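Local atomic coordinates of NADP-dependent glyceraldehyde-3-phosphate dehydrogenase (Bacillus halodurans, PDB entry 3PRL), a protein that probably catalyses the NADP-dependent, non-phosphorylating oxidation of glyceraldehyde 3-phosphate, as a member of the aldehyde dehydrogenase family. Residues K197-L202 with G210-V215; S111-I116 with L168-I173; A416-K421 with K431-G436. All blocks are in the same frame, centred on the assembly; numbering follows the deposited sequence.

Contact 1: K197-L202 with G210-V215; sequences KMVEAL and GIIQVV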
loop_
_atom_site.group_PDB
_atom_site.type_symbol
_atom_site.label_atom_id
_atom_site.label_comp_id
_atom_site.label_asym_id
_atom_site.label_seq_id
_atom_site.Cartn_x
_atom_site.Cartn_y
_atom_site.Cartn_z
ATOM N N LYS D 197 13.068 16.565 31.506
ATOM C CA LYS D 197 14.032 15.459 31.568
ATOM C C LYS D 197 13.982 14.588 30.319
ATOM O O LYS D 197 15.014 14.144 29.839
ATOM C CB LYS D 197 13.837 14.586 32.821
ATOM C CG LYS D 197 14.377 15.184 34.107
ATOM C CD LYS D 197 15.896 15.224 34.112
ATOM C CE LYS D 197 16.439 16.016 35.285
ATOM N NZ LYS D 197 17.874 16.327 35.072
ATOM N N MET D 198 12.786 14.346 29.793
ATOM C CA MET D 198 12.677 13.634 28.517
ATOM C C MET D 198 13.413 14.376 27.406
ATOM O O MET D 198 14.178 13.757 26.640
ATOM C CB MET D 198 11.227 13.387 28.123
ATOM C CG MET D 198 11.072 12.749 26.752
ATOM S SD MET D 198 9.427 12.956 26.093
ATOM C CE MET D 198 9.390 14.735 25.816
ATOM N N VAL D 199 13.185 15.689 27.319
ATOM C CA VAL D 199 13.783 16.531 26.260
ATOM C C VAL D 199 15.290 16.631 26.390
ATOM O O VAL D 199 16.012 16.666 25.390
ATOM C CB VAL D 199 13.146 17.931 26.203
ATOM C CG1 VAL D 199 14.055 18.948 25.486
ATOM C CG2 VAL D 199 11.812 17.855 25.503
ATOM N N GLU D 200 15.762 16.683 27.631
ATOM C CA GLU D 200 17.187 16.664 27.932
ATOM C C GLU D 200 17.922 15.516 27.240
ATOM O O GLU D 200 18.991 15.715 26.655
ATOM C CB GLU D 200 17.391 16.549 29.435
ATOM C CG GLU D 200 17.220 17.859 30.179
ATOM C CD GLU D 200 17.747 17.793 31.596
ATOM O OE1 GLU D 200 18.774 17.115 31.832
ATOM O OE2 GLU D 200 17.123 18.426 32.469
ATOM N N ALA D 201 17.346 14.318 27.345
ATOM C CA ALA D 201 17.877 13.124 26.684
ATOM C C ALA D 201 17.959 13.299 25.169
ATOM O O ALA D 201 18.864 12.776 24.546
ATOM C CB ALA D 201 17.043 11.885 27.049
ATOM N N LEU D 202 17.029 14.056 24.588
ATOM C CA LEU D 202 17.023 14.324 23.134
ATOM C C LEU D 202 18.168 15.265 22.760
ATOM O O LEU D 202 18.826 15.099 21.724
ATOM C CB LEU D 202 15.688 14.949 22.715
ATOM C CG LEU D 202 15.113 14.752 21.308
ATOM C CD1 LEU D 202 13.688 15.258 21.288
ATOM C CD2 LEU D 202 15.914 15.440 20.235
ATOM N N GLY D 210 17.217 24.312 17.852
ATOM C CA GLY D 210 15.917 24.768 17.337
ATOM C C GLY D 210 14.866 23.713 17.010
ATOM O O GLY D 210 13.665 23.970 17.150
ATOM N N ILE D 211 15.303 22.532 16.571
ATOM C CA ILE D 211 14.396 21.432 16.163
ATOM C C ILE D 211 13.346 21.095 17.211
ATOM O O ILE D 211 12.188 20.798 16.878
ATOM C CB ILE D 211 15.192 20.143 15.834
ATOM C CG1 ILE D 211 16.320 20.448 14.856
ATOM C CG2 ILE D 211 14.272 19.041 15.285
ATOM C CD1 ILE D 211 15.894 21.277 13.669
ATOM N N ILE D 212 13.786 21.127 18.469
ATOM C CA ILE D 212 12.939 21.015 19.641
ATOM C C ILE D 212 13.118 22.257 20.526
ATOM O O ILE D 212 14.240 22.602 20.921
ATOM C CB ILE D 212 13.234 19.699 20.445
ATOM C CG1 ILE D 212 12.349 19.586 21.708
ATOM C CG2 ILE D 212 14.723 19.568 20.789
ATOM C CD1 ILE D 212 10.885 19.248 21.411
ATOM N N GLN D 213 12.001 22.932 20.790
ATOM C CA GLN D 213 11.929 24.028 21.757
ATOM C C GLN D 213 10.912 23.648 22.832
ATOM O O GLN D 213 9.860 23.074 22.518
ATOM C CB GLN D 213 11.505 25.324 21.064
ATOM C CG GLN D 213 12.211 25.580 19.724
ATOM C CD GLN D 213 13.596 26.181 19.877
ATOM O OE1 GLN D 213 14.447 25.667 20.624
ATOM N NE2 GLN D 213 13.835 27.286 19.171
ATOM N N VAL D 214 11.238 23.933 24.095
ATOM C CA VAL D 214 10.294 23.691 25.198
ATOM C C VAL D 214 9.706 25.012 25.662
ATOM O O VAL D 214 10.434 25.938 26.003
ATOM C CB VAL D 214 10.941 22.970 26.411
ATOM C CG1 VAL D 214 9.872 22.606 27.461
ATOM C CG2 VAL D 214 11.714 21.734 25.963
ATOM N N VAL D 215 8.383 25.113 25.628
ATOM C CA VAL D 215 7.723 26.304 26.128
ATOM C C VAL D 215 6.977 25.931 27.385
ATOM O O VAL D 215 6.166 25.026 27.378
ATOM C CB VAL D 215 6.800 26.982 25.075
ATOM C CG1 VAL D 215 7.651 27.648 23.981
ATOM C CG2 VAL D 215 5.797 25.983 24.461
#
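Val199 on helix 192-204 meets Ile212 and Val214 on strand 212-214, the last two elements of a beta-alpha-beta unit that starts with strand 182-186 in the cofactor-binding part of the aldehyde dehydrogenase fold. The contact is wholly apolar. Val199 presses CG1 against Val214 CG2 at 3.7 Å, and CG2 of the same valine lies 3.9 Å from that methyl, so both of its branches share one partner. The two valine side chains run past each other in opposite directions. Ile212 lies across Val199 at a slant and offers its CG1 to Val199 CG1 at 4.2 Å. With Ile212 CG1 anti to the backbone N (chi1 179°), its CG2 is left between the backbone N and the carbonyl carbon, 4.3 Å from Leu202 CD2, one turn further along the helix.

The geometry of the backbones accounts for this pairing. Segments 197-202 and 212-214 run nearly antiparallel, at 153°, with their axes 10.1 Å apart at closest approach, and alternate strand residues Ile212 and Val214 point toward the helix. Gln213 points away, its OE1 taking a hydrogen bond from Asn17 N. The strand itself is held by backbone bonds to strand 182-186, whose last residue is the NADP-binding Lys186. Leu15 of strand 10-16 packs on both Val199 and Ile212, and Trp80 of helix 70-86 lies against Leu202. On the partly exposed side of the helix, Lys197 and Glu200 form a salt bridge, in which Lys197 NZ reaches both carboxylate oxygens of Glu200 in weak hydrogen bonds, the shorter at 3.4 Å to OE2.

Contact 2: S111-I116 with L168-I173; sequences SRTADI and LAAAKI
Thr113 and Ala170 touch through methyl groups, and no ring, carboxylate or guanidinium is wedged between the two helices. The flat groups lie at the margins: the guanidinium of Arg112 is turned to Asp449 in a salt bridge, while the carbonyl of Leu168 accepts from Lys172 NZ at 2.9 Å, the donor tilted 16° from the carbonyl plane and the C=O...N angle 144°. Lys172 NZ also bonds Thr238 OG1 and forms a long, weak ion pair with Glu259.

Across the contact itself, Thr113 CG2 reaches Ala170 CB at 3.6 Å. It can do so because CG2 stands anti to the backbone N, which places OG1 beside that nitrogen and hydrogen-bonded to Glu109 O, one turn earlier in the helix. Further along, Ile116 sets CG2 over the backbone of Ala171, 4.4 Å from its CA. Small residues on 168-173 let the helices come close, the CA atoms of Thr113 and Ala170 being 6.7 Å apart. Phe137 of the second subunit also packs on Ile116.

Buried helix-to-helix packing of this kind joins helix 103-124 to helix 167-178 in the aldehyde dehydrogenase fold, close to the NADP-binding residue Ser160 and to Glu259, the predicted active-site residue.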
loop_
_atom_site.group_PDB
_atom_site.type_symbol
_atom_site.label_atom_id
_atom_site.label_comp_id
_atom_site.label_asym_id
_atom_site.label_seq_id
_atom_site.Cartn_x
_atom_site.Cartn_y
_atom_site.Cartn_z
ATOM N N SER D 111 10.050 3.079 29.477
ATOM C CA SER D 111 10.405 1.911 28.634
ATOM C C SER D 111 9.590 1.915 27.360
ATOM O O SER D 111 10.138 1.805 26.259
ATOM C CB SER D 111 10.149 0.579 29.341
ATOM O OG SER D 111 10.875 0.473 30.538
ATOM N N ARG D 112 8.278 2.053 27.526
ATOM C CA ARG D 112 7.358 2.002 26.400
ATOM C C ARG D 112 7.623 3.180 25.467
ATOM O O ARG D 112 7.511 3.032 24.256
ATOM C CB ARG D 112 5.893 1.967 26.870
ATOM C CG ARG D 112 4.866 1.794 25.737
ATOM C CD ARG D 112 3.457 1.444 26.255
ATOM N NE ARG D 112 2.412 1.966 25.374
ATOM C CZ ARG D 112 1.101 1.944 25.639
ATOM N NH1 ARG D 112 0.645 1.417 26.772
ATOM N NH2 ARG D 112 0.238 2.462 24.764
ATOM N N THR D 113 7.979 4.333 26.047
ATOM C CA THR D 113 8.258 5.546 25.278
ATOM C C THR D 113 9.373 5.314 24.249
ATOM O O THR D 113 9.204 5.645 23.069
ATOM C CB THR D 113 8.567 6.777 26.204
ATOM O OG1 THR D 113 7.362 7.250 26.816
ATOM C CG2 THR D 113 9.189 7.926 25.433
ATOM N N ALA D 114 10.496 4.742 24.700
ATOM C CA ALA D 114 11.626 4.420 23.810
ATOM C C ALA D 114 11.227 3.409 22.752
ATOM O O ALA D 114 11.700 3.458 21.616
ATOM C CB ALA D 114 12.845 3.918 24.604
ATOM N N ASP D 115 10.333 2.507 23.129
ATOM C CA ASP D 115 9.769 1.554 22.193
ATOM C C ASP D 115 8.941 2.242 21.112
ATOM O O ASP D 115 9.021 1.848 19.940
ATOM C CB ASP D 115 8.929 0.514 22.921
ATOM C CG ASP D 115 9.772 -0.454 23.737
ATOM O OD1 ASP D 115 11.013 -0.527 23.539
ATOM O OD2 ASP D 115 9.178 -1.157 24.573
ATOM N N ILE D 116 8.162 3.260 21.491
ATOM C CA ILE D 116 7.389 4.047 20.519
ATOM C C ILE D 116 8.285 4.886 19.610
ATOM O O ILE D 116 8.011 5.014 18.404
ATOM C CB ILE D 116 6.326 4.972 21.196
ATOM C CG1 ILE D 116 5.129 4.158 21.684
ATOM C CG2 ILE D 116 5.793 5.996 20.219
ATOM C CD1 ILE D 116 4.461 4.759 22.943
ATOM N N LEU D 168 3.012 10.412 26.182
ATOM C CA LEU D 168 2.120 11.177 25.314
ATOM C C LEU D 168 2.786 12.447 24.787
ATOM O O LEU D 168 2.291 13.074 23.845
ATOM C CB LEU D 168 0.795 11.491 26.031
ATOM C CG LEU D 168 -0.073 10.301 26.469
ATOM C CD1 LEU D 168 -1.381 10.797 27.025
ATOM C CD2 LEU D 168 -0.306 9.334 25.330
ATOM N N ALA D 169 3.932 12.799 25.372
ATOM C CA ALA D 169 4.798 13.838 24.815
ATOM C C ALA D 169 5.650 13.343 23.612
ATOM O O ALA D 169 5.548 13.879 22.500
ATOM C CB ALA D 169 5.672 14.419 25.915
ATOM N N ALA D 170 6.468 12.315 23.832
ATOM C CA ALA D 170 7.241 11.661 22.751
ATOM C C ALA D 170 6.410 11.092 21.585
ATOM O O ALA D 170 6.871 11.046 20.445
ATOM C CB ALA D 170 8.100 10.583 23.317
ATOM N N ALA D 171 5.204 10.623 21.881
ATOM C CA ALA D 171 4.287 10.135 20.848
ATOM C C ALA D 171 3.954 11.224 19.816
ATOM O O ALA D 171 3.483 10.916 18.732
ATOM C CB ALA D 171 3.023 9.628 21.485
ATOM N N LYS D 172 4.192 12.486 20.174
ATOM C CA LYS D 172 3.939 13.645 19.296
ATOM C C LYS D 172 5.217 14.194 18.714
ATOM O O LYS D 172 5.277 14.508 17.523
ATOM C CB LYS D 172 3.239 14.764 20.062
ATOM C CG LYS D 172 1.842 14.400 20.544
ATOM C CD LYS D 172 1.311 15.447 21.527
ATOM C CE LYS D 172 -0.099 15.114 21.981
ATOM N NZ LYS D 172 -0.151 13.721 22.508
ATOM N N ILE D 173 6.238 14.318 19.559
ATOM C CA ILE D 173 7.531 14.840 19.133
ATOM C C ILE D 173 8.233 13.918 18.123
ATOM O O ILE D 173 8.691 14.403 17.094
ATOM C CB ILE D 173 8.469 15.171 20.326
ATOM C CG1 ILE D 173 7.766 16.084 21.339
ATOM C CG2 ILE D 173 9.763 15.857 19.832
ATOM C CD1 ILE D 173 8.500 16.168 22.686
#

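Contact 3: A416-K421 with K431-G436; sequences ASIFTK and KHLEVG
Leu433 and Ile418 meet end to end inside a beta-alpha-beta unit, strand 415-419, helix 423-431 and strand 437-440, whose two strands are parallel neighbours in one sheet. The tight part lies here: Ile418 CD1 and Leu433 CD1 are 3.3 Å apart, shorter than a normal van der Waals contact, so the exact placing of these methyls is doubtful. The same Leu433 CD1 also rests 4.0 Å from Ala416 CB, making that one methyl the meeting point of both strand residues. Leu433 CG lies anti to the carbonyl carbon (chi1 -60°) and CD1 anti to CA, which extends this methyl toward the strand.

Toward the next strand the packing slackens, with Val435 CG1 at 4.3 Å from Ala416 CB. The outer side of the loop faces solvent through Lys431 and His432. Glu434, at the centre of an inverse gamma turn, turns its carboxylate to Lys457 in a salt bridge, while Leu433 and Val435 on its flanks point inward. The loop also reaches the second subunit, where Arg477 and Arg475 of that neighbour donate to the carbonyls of Leu433 and Val435. Within the turn, a weak bond joins Val435 N to Leu433 O at 3.0 Å.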
loop_
_atom_site.group_PDB
_atom_site.type_symbol
_atom_site.label_atom_id
_atom_site.label_comp_id
_atom_site.label_asym_id
_atom_site.label_seq_id
_atom_site.Cartn_x
_atom_site.Cartn_y
_atom_site.Cartn_z
ATOM N N ALA D 416 -14.553 1.118 23.347
ATOM C CA ALA D 416 -15.553 0.285 24.040
ATOM C C ALA D 416 -15.156 -1.185 24.083
ATOM O O ALA D 416 -14.365 -1.648 23.252
ATOM C CB ALA D 416 -16.936 0.424 23.370
ATOM N N SER D 417 -15.731 -1.914 25.041
ATOM C CA SER D 417 -15.574 -3.367 25.141
ATOM C C SER D 417 -16.921 -4.106 25.005
ATOM O O SER D 417 -17.923 -3.654 25.568
ATOM C CB SER D 417 -14.952 -3.731 26.491
ATOM O OG SER D 417 -13.743 -3.041 26.738
ATOM N N ILE D 418 -16.939 -5.219 24.258
ATOM C CA ILE D 418 -18.065 -6.165 24.277
ATOM C C ILE D 418 -17.586 -7.508 24.837
ATOM O O ILE D 418 -16.536 -8.025 24.426
ATOM C CB ILE D 418 -18.715 -6.414 22.863
ATOM C CG1 ILE D 418 -18.721 -5.155 21.983
ATOM C CG2 ILE D 418 -20.133 -7.031 22.997
ATOM C CD1 ILE D 418 -19.532 -3.995 22.527
ATOM N N PHE D 419 -18.353 -8.066 25.772
ATOM C CA PHE D 419 -18.034 -9.343 26.400
ATOM C C PHE D 419 -19.104 -10.420 26.133
ATOM O O PHE D 419 -20.288 -10.248 26.460
ATOM C CB PHE D 419 -17.806 -9.141 27.893
ATOM C CG PHE D 419 -16.563 -8.348 28.219
ATOM C CD1 PHE D 419 -15.332 -8.985 28.354
ATOM C CD2 PHE D 419 -16.629 -6.965 28.407
ATOM C CE1 PHE D 419 -14.174 -8.259 28.670
ATOM C CE2 PHE D 419 -15.481 -6.222 28.713
ATOM C CZ PHE D 419 -14.248 -6.877 28.841
ATOM N N THR D 420 -18.666 -11.516 25.514
ATOM C CA THR D 420 -19.550 -12.515 24.900
ATOM C C THR D 420 -18.701 -13.694 24.449
ATOM O O THR D 420 -17.513 -13.534 24.169
ATOM C CB THR D 420 -20.192 -11.979 23.598
ATOM O OG1 THR D 420 -20.239 -10.547 23.617
ATOM C CG2 THR D 420 -21.586 -12.535 23.398
ATOM N N LYS D 421 -19.303 -14.870 24.361
ATOM C CA LYS D 421 -18.658 -15.988 23.682
ATOM C C LYS D 421 -19.076 -15.993 22.217
ATOM O O LYS D 421 -18.454 -16.656 21.391
ATOM C CB LYS D 421 -19.012 -17.330 24.330
ATOM C CG LYS D 421 -18.844 -17.376 25.846
ATOM C CD LYS D 421 -17.402 -17.473 26.296
ATOM C CE LYS D 421 -17.333 -18.209 27.631
ATOM N NZ LYS D 421 -15.995 -18.806 27.861
ATOM N N LYS D 431 -20.358 -2.676 15.655
ATOM C CA LYS D 431 -20.540 -1.836 14.477
ATOM C C LYS D 431 -21.559 -0.711 14.688
ATOM O O LYS D 431 -21.437 0.352 14.078
ATOM C CB LYS D 431 -20.871 -2.681 13.235
ATOM C CG LYS D 431 -20.611 -1.970 11.913
ATOM C CD LYS D 431 -19.162 -2.077 11.457
ATOM C CE LYS D 431 -18.746 -0.916 10.513
ATOM N NZ LYS D 431 -19.720 -0.599 9.412
ATOM N N HIS D 432 -22.538 -0.929 15.565
ATOM C CA HIS D 432 -23.492 0.137 15.925
ATOM C C HIS D 432 -22.967 1.046 17.035
ATOM O O HIS D 432 -23.696 1.909 17.516
ATOM C CB HIS D 432 -24.844 -0.433 16.388
ATOM C CG HIS D 432 -25.470 -1.400 15.434
ATOM N ND1 HIS D 432 -26.451 -1.032 14.538
ATOM C CD2 HIS D 432 -25.269 -2.725 15.254
ATOM C CE1 HIS D 432 -26.824 -2.091 13.841
ATOM N NE2 HIS D 432 -26.119 -3.130 14.255
ATOM N N LEU D 433 -21.731 0.833 17.477
ATOM C CA LEU D 433 -21.167 1.680 18.517
ATOM C C LEU D 433 -20.366 2.827 17.917
ATOM O O LEU D 433 -19.455 2.595 17.135
ATOM C CB LEU D 433 -20.293 0.865 19.484
ATOM C CG LEU D 433 -20.948 -0.294 20.253
ATOM C CD1 LEU D 433 -19.878 -1.014 21.050
ATOM C CD2 LEU D 433 -22.108 0.164 21.151
ATOM N N GLU D 434 -20.700 4.054 18.315
ATOM C CA GLU D 434 -20.051 5.275 17.812
ATOM C C GLU D 434 -18.710 5.582 18.506
ATOM O O GLU D 434 -18.584 6.533 19.274
ATOM C CB GLU D 434 -21.015 6.463 17.920
ATOM C CG GLU D 434 -22.340 6.245 17.197
ATOM C CD GLU D 434 -23.417 7.294 17.497
ATOM O OE1 GLU D 434 -23.278 8.136 18.419
ATOM O OE2 GLU D 434 -24.450 7.257 16.805
ATOM N N VAL D 435 -17.703 4.762 18.220
ATOM C CA VAL D 435 -16.389 4.879 18.847
ATOM C C VAL D 435 -15.335 4.619 17.797
ATOM O O VAL D 435 -15.644 4.127 16.707
ATOM C CB VAL D 435 -16.219 3.888 20.032
ATOM C CG1 VAL D 435 -17.358 4.055 21.042
ATOM C CG2 VAL D 435 -16.135 2.442 19.533
ATOM N N GLY D 436 -14.101 4.975 18.106
ATOM C CA GLY D 436 -12.979 4.689 17.238
ATOM C C GLY D 436 -12.639 3.219 17.217
ATOM O O GLY D 436 -12.499 2.623 16.138
#

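From the N terminus, contact 2 opens first: helix 103-124 is joined to helix 167-178 after 51 intervening residues that include strands 129-133 and 144-159. Contact 1 follows, closing a short seven-residue connection, and contact 3 comes much later, closing nine residues that are mostly helix 423-431. The three are in series, none nested in or crossing another. Contacts 1 and 2 nevertheless touch, since Met198 CE packs on Ile173 CD1 at 3.6 Å, which joins helix 192-204 to helix 167-178 beside the cofactor-binding sheet. Contact 3 stands about 39 Å from contact 1, centre to centre, in a separate sheet. Contacts 2 and 3 both reach the second subunit.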